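Local coordinates for uncharacterized protein DUF4425 (Bacteroides vulgatus, PDB 3U6G) that is of unknown function but, as a lipoprotein domain with an immunoglobulin-like fold classed with PLAT/LH2 and C2-like calcium-binding proteins, may bind calcium, at residues G8-I14 against T91-D97; F70-C74 against V121-E125. One frame throughout, in Å; residues are numbered along the deposited sequence. Where two conformers were deposited one is given.

Contact 1 (G8-I14 against T91-D97); sequences GIHKIVI and TVIGYID
Tyr95, Val13 and Lys11 bury 89, 60 and 53 Å² respectively. Within strands 10-18 and 87-96, the pieces 10-14 and 91-96 run antiparallel, the axes of these pieces 4.6 Å apart at closest approach and their directions 161° apart. Lys11 and Tyr95 are a hydrogen-bonded pair (Lys11 N to Tyr95 O 2.9 Å, Tyr95 N to Lys11 O 2.8 Å), as are Val13 and Ile93 (Val13 N to Ile93 O 3.0 Å, Ile93 N to Val13 O 2.9 Å); His10-Ile96, Ile12-Gly94 and Ile14-Val92 are non-hydrogen-bonded, CA to CA 4.5, 4.7 and 4.5 Å. With Tyr95 chi1 m and chi2 78°, and Lys11 t, t, p, t, Lys11 CE lies over one ring face, 4.0 Å from Tyr95 CD1, and Val13 CG2 is 3.6 Å from Tyr95 CE1. The pair belongs to one layer of an immunoglobulin-like beta sandwich, with His10, Ile12, Ile14, Val92 and Ile96 facing the interior. There Ile12 CG2 meets Val92 CG1 at 3.7 Å, and Ile96 CG1 makes a CH-pi contact 3.8 Å from the His10 ring centroid. Past the strand ends, Asp97 (left-handed, phi/psi 48/48) donates N to Ile9 O (2.8 Å) and accepts a hydrogen bond from Ile9 N at OD1 (2.9 Å).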
loop_
_atom_site.group_PDB
_atom_site.type_symbol
_atom_site.label_atom_id
_atom_site.label_comp_id
_atom_site.label_asym_id
_atom_site.label_seq_id
_atom_site.Cartn_x
_atom_site.Cartn_y
_atom_site.Cartn_z
ATOM N N GLY A 8 4.213 18.179 2.793
ATOM C CA GLY A 8 5.417 18.258 3.597
ATOM C C GLY A 8 6.207 16.982 3.480
ATOM O O GLY A 8 5.971 16.190 2.573
ATOM N N ILE A 9 7.156 16.784 4.388
ATOM C CA ILE A 9 7.907 15.536 4.421
ATOM C C ILE A 9 7.090 14.514 5.212
ATOM O O ILE A 9 6.885 14.653 6.416
ATOM C CB ILE A 9 9.328 15.706 5.001
ATOM C CG1 ILE A 9 10.172 16.623 4.105
ATOM C CG2 ILE A 9 10.012 14.346 5.131
ATOM C CD1 ILE A 9 11.557 16.938 4.676
ATOM N N HIS A 10 6.577 13.519 4.492
ATOM C CA HIS A 10 5.856 12.414 5.110
ATOM C C HIS A 10 6.858 11.325 5.442
ATOM O O HIS A 10 7.830 11.098 4.697
ATOM C CB HIS A 10 4.767 11.880 4.175
ATOM C CG HIS A 10 3.676 12.862 3.938
ATOM N ND1 HIS A 10 2.360 12.613 4.261
ATOM C CD2 HIS A 10 3.721 14.138 3.490
ATOM C CE1 HIS A 10 1.641 13.690 4.017
ATOM N NE2 HIS A 10 2.445 14.631 3.549
ATOM N N LYS A 11 6.619 10.644 6.559
ATOM C CA LYS A 11 7.531 9.607 7.001
ATOM C C LYS A 11 6.781 8.475 7.667
ATOM O O LYS A 11 5.802 8.716 8.370
ATOM C CB LYS A 11 8.544 10.210 7.989
ATOM C CG LYS A 11 9.578 9.225 8.511
ATOM C CD LYS A 11 10.813 9.905 9.081
ATOM C CE LYS A 11 10.515 10.666 10.324
ATOM N NZ LYS A 11 11.801 11.145 10.949
ATOM N N ILE A 12 7.295 7.259 7.483
ATOM C CA ILE A 12 6.856 6.086 8.213
ATOM C C ILE A 12 8.049 5.459 8.908
ATOM O O ILE A 12 9.084 5.246 8.307
ATOM C CB ILE A 12 6.242 5.034 7.250
ATOM C CG1 ILE A 12 4.939 5.560 6.649
ATOM C CG2 ILE A 12 6.040 3.675 7.942
ATOM C CD1 ILE A 12 3.742 5.520 7.554
ATOM N N VAL A 13 7.878 5.172 10.190
ATOM C CA VAL A 13 8.853 4.424 10.957
ATOM C C VAL A 13 8.215 3.123 11.402
ATOM O O VAL A 13 7.089 3.122 11.884
ATOM C CB VAL A 13 9.305 5.208 12.205
ATOM C CG1 VAL A 13 10.160 4.294 13.123
ATOM C CG2 VAL A 13 10.086 6.434 11.795
ATOM N N ILE A 14 8.935 2.013 11.226
ATOM C CA ILE A 14 8.465 0.708 11.687
ATOM C C ILE A 14 9.463 0.127 12.674
ATOM O O ILE A 14 10.672 0.126 12.420
ATOM C CB ILE A 14 8.276 -0.285 10.510
ATOM C CG1 ILE A 14 7.317 0.314 9.476
ATOM C CG2 ILE A 14 7.765 -1.612 11.025
ATOM C CD1 ILE A 14 7.269 -0.417 8.164
ATOM N N THR A 91 5.195 -1.690 15.856
ATOM C CA THR A 91 4.753 -0.302 15.914
ATOM C C THR A 91 5.036 0.370 14.571
ATOM O O THR A 91 6.140 0.261 14.039
ATOM C CB THR A 91 5.480 0.479 17.002
ATOM O OG1 THR A 91 5.264 -0.144 18.273
ATOM C CG2 THR A 91 4.991 1.927 17.051
ATOM N N VAL A 92 4.028 1.026 14.013
ATOM C CA VAL A 92 4.197 1.799 12.783
ATOM C C VAL A 92 3.698 3.215 13.044
ATOM O O VAL A 92 2.554 3.401 13.460
ATOM C CB VAL A 92 3.424 1.188 11.606
ATOM C CG1 VAL A 92 3.725 1.969 10.330
ATOM C CG2 VAL A 92 3.775 -0.287 11.430
ATOM N N ILE A 93 4.562 4.206 12.835
ATOM C CA ILE A 93 4.241 5.588 13.144
ATOM C C ILE A 93 4.329 6.384 11.854
ATOM O O ILE A 93 5.285 6.256 11.092
ATOM C CB ILE A 93 5.189 6.208 14.196
ATOM C CG1 ILE A 93 5.307 5.325 15.437
ATOM C CG2 ILE A 93 4.707 7.631 14.568
ATOM C CD1 ILE A 93 6.437 5.732 16.391
ATOM N N GLY A 94 3.310 7.193 11.612
ATOM C CA GLY A 94 3.270 8.090 10.465
ATOM C C GLY A 94 3.435 9.533 10.912
ATOM O O GLY A 94 2.802 9.960 11.882
ATOM N N TYR A 95 4.278 10.270 10.191
ATOM C CA TYR A 95 4.599 11.660 10.502
ATOM C C TYR A 95 4.443 12.549 9.285
ATOM O O TYR A 95 4.616 12.107 8.147
ATOM C CB TYR A 95 6.052 11.826 10.956
ATOM C CG TYR A 95 6.567 10.860 11.984
ATOM C CD1 TYR A 95 6.934 9.581 11.619
ATOM C CD2 TYR A 95 6.736 11.249 13.320
ATOM C CE1 TYR A 95 7.431 8.695 12.537
ATOM C CE2 TYR A 95 7.247 10.353 14.252
ATOM C CZ TYR A 95 7.584 9.070 13.850
ATOM O OH TYR A 95 8.098 8.132 14.728
ATOM N N ILE A 96 4.163 13.821 9.539
ATOM C CA ILE A 96 4.353 14.870 8.562
ATOM C C ILE A 96 5.188 15.969 9.218
ATOM O O ILE A 96 4.809 16.511 10.270
ATOM C CB ILE A 96 3.011 15.471 8.056
ATOM C CG1 ILE A 96 2.093 14.373 7.518
ATOM C CG2 ILE A 96 3.253 16.537 6.967
ATOM C CD1 ILE A 96 0.741 14.880 7.081
ATOM N N ASP A 97 6.334 16.282 8.619
ATOM C CA ASP A 97 7.262 17.286 9.170
ATOM C C ASP A 97 7.517 17.051 10.664
ATOM O O ASP A 97 7.459 17.980 11.469
ATOM C CB ASP A 97 6.729 18.697 8.944
ATOM C CG ASP A 97 6.627 19.056 7.475
ATOM O OD1 ASP A 97 7.439 18.564 6.659
ATOM O OD2 ASP A 97 5.732 19.856 7.148
#

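Contact 2 (F70-C74 against V121-E125)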
loop_
_atom_site.group_PDB
_atom_site.type_symbol
_atom_site.label_atom_id
_atom_site.label_comp_id
_atom_site.label_asym_id
_atom_site.label_seq_id
_atom_site.Cartn_x
_atom_site.Cartn_y
_atom_site.Cartn_z
ATOM N N PHE A 70 1.745 14.721 -0.320
ATOM C CA PHE A 70 0.571 15.046 0.497
ATOM C C PHE A 70 -0.038 13.819 1.147
ATOM O O PHE A 70 -0.999 13.942 1.886
ATOM C CB PHE A 70 -0.480 15.852 -0.277
ATOM C CG PHE A 70 -1.005 15.163 -1.502
ATOM C CD1 PHE A 70 -1.856 14.076 -1.379
ATOM C CD2 PHE A 70 -0.650 15.585 -2.774
ATOM C CE1 PHE A 70 -2.364 13.432 -2.495
ATOM C CE2 PHE A 70 -1.167 14.944 -3.891
ATOM C CZ PHE A 70 -1.990 13.849 -3.748
ATOM N N PHE A 71 0.557 12.647 0.924
ATOM C CA PHE A 71 0.042 11.384 1.398
ATOM C C PHE A 71 1.128 10.328 1.336
ATOM O O PHE A 71 1.918 10.311 0.399
ATOM C CB PHE A 71 -1.108 10.958 0.499
ATOM C CG PHE A 71 -1.783 9.671 0.897
ATOM C CD1 PHE A 71 -2.470 9.562 2.095
ATOM C CD2 PHE A 71 -1.779 8.587 0.034
ATOM C CE1 PHE A 71 -3.114 8.381 2.458
ATOM C CE2 PHE A 71 -2.432 7.390 0.380
ATOM C CZ PHE A 71 -3.110 7.298 1.596
HETATM N N MSE A 72 1.145 9.443 2.336
HETATM C CA MSE A 72 2.043 8.305 2.380
HETATM C C MSE A 72 1.317 7.182 3.112
HETATM O O MSE A 72 0.562 7.436 4.041
HETATM C CB MSE A 72 3.375 8.653 3.073
HETATM C CG MSE A 72 4.634 7.668 2.832
HETATM SE SE MSE A 72 5.985 8.177 3.956
HETATM C CE MSE A 72 7.382 7.251 3.014
ATOM N N THR A 73 1.528 5.961 2.644
ATOM C CA THR A 73 0.867 4.751 3.156
ATOM C C THR A 73 1.855 3.632 3.382
ATOM O O THR A 73 2.835 3.524 2.640
ATOM C CB THR A 73 -0.115 4.182 2.116
ATOM O OG1 THR A 73 0.566 3.948 0.866
ATOM C CG2 THR A 73 -1.254 5.131 1.898
ATOM N N CYS A 74 1.581 2.780 4.366
ATOM C CA CYS A 74 2.351 1.587 4.623
ATOM C C CYS A 74 1.353 0.471 4.873
ATOM O O CYS A 74 0.511 0.582 5.779
ATOM C CB CYS A 74 3.243 1.780 5.856
ATOM S SG CYS A 74 4.161 0.296 6.359
ATOM N N VAL A 121 -1.410 1.742 7.647
ATOM C CA VAL A 121 -1.450 3.073 8.236
ATOM C C VAL A 121 -1.030 4.096 7.205
ATOM O O VAL A 121 -0.223 3.816 6.323
ATOM C CB VAL A 121 -0.579 3.170 9.508
ATOM C CG1 VAL A 121 0.865 3.022 9.191
ATOM C CG2 VAL A 121 -0.862 4.485 10.269
ATOM N N SER A 122 -1.596 5.289 7.310
ATOM C CA SER A 122 -1.233 6.358 6.407
ATOM C C SER A 122 -1.072 7.660 7.161
ATOM O O SER A 122 -1.357 7.744 8.369
ATOM C CB SER A 122 -2.309 6.518 5.334
ATOM O OG SER A 122 -3.427 7.198 5.859
ATOM N N THR A 123 -0.648 8.682 6.429
ATOM C CA THR A 123 -0.478 10.011 6.994
ATOM C C THR A 123 -1.694 10.921 6.718
ATOM O O THR A 123 -1.633 12.115 6.951
ATOM C CB THR A 123 0.822 10.649 6.474
ATOM O OG1 THR A 123 0.785 10.643 5.048
ATOM C CG2 THR A 123 2.054 9.851 6.944
ATOM N N LYS A 124 -2.794 10.359 6.230
ATOM C CA LYS A 124 -4.054 11.108 6.119
ATOM C C LYS A 124 -4.702 11.249 7.495
ATOM O O LYS A 124 -4.737 10.289 8.270
ATOM C CB LYS A 124 -5.018 10.380 5.170
ATOM C CG LYS A 124 -6.395 11.014 5.031
ATOM C CD LYS A 124 -7.330 10.149 4.196
ATOM C CE LYS A 124 -8.766 10.644 4.287
ATOM N NZ LYS A 124 -9.637 9.995 3.267
ATOM N N GLU A 125 -5.254 12.429 7.772
ATOM C CA GLU A 125 -5.970 12.684 9.031
ATOM C C GLU A 125 -7.203 11.782 9.124
ATOM O O GLU A 125 -8.072 11.826 8.247
ATOM C CB GLU A 125 -6.379 14.161 9.146
HETATM O O HOH W 1 -1.661 14.126 4.518
#
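A side-chain oxygen serves as acceptor where the strand pairing gives out: Met72 N reaches Thr123 OG1 at 3.0 Å, a weak hydrogen bond with an angle of 130°. Beside it, Thr123 N donates to Met72 O at 3.0 Å. Along 121-125, regular antiparallel pairing precedes this point, with Cys74 N to Val121 O and Val121 N to Cys74 O both 2.9 Å, and a non-hydrogen-bonded pair with Thr73 CA 4.2 Å from Ser122 CA. At Thr123 phi/psi is -97/11, no longer extended, and the chain bends in an ST turn in which Lys124 N donates to Ser122 OG (3.2 Å). The Phe71 ring packs alongside the bend, CE1 3.5 Å from Ser122 CB and 3.9 Å from Lys124 CB; the second subunit's Thr118 also packs on Phe71 and Lys124. As the chain leaves the sheet, Ser122 OG thus accepts within its own turn and Thr123 OG1 weakly accepts across the contact, while a probable hydrogen bond between Thr123 OG1 and His10 ND1 couples this strand end to strand 10-18.

How the contacts relate
The segments alternate along the chain, 8-14, 70-74, 91-97, then 121-125, so contacts 1 and 2 interlock in sequence, and the link between strands 71-80 and 87-96 crosses from one pair to the other. Their centres lie about 8 Å apart, and they pack against each other as facing layers of the beta sandwich, both belonging to one curled antiparallel sheet. His10 and Ile12 of strand 10-18 pack on Met72 of strand 71-80, and Ile12 and Ile14 on Cys74, while Val92 CG1 of contact 1 comes to 3.3 Å from Val121 CG1 of contact 2. At one end His10 ND1 lies 2.6 Å from Thr123 OG1. The early and late strands thus meet across one shared core.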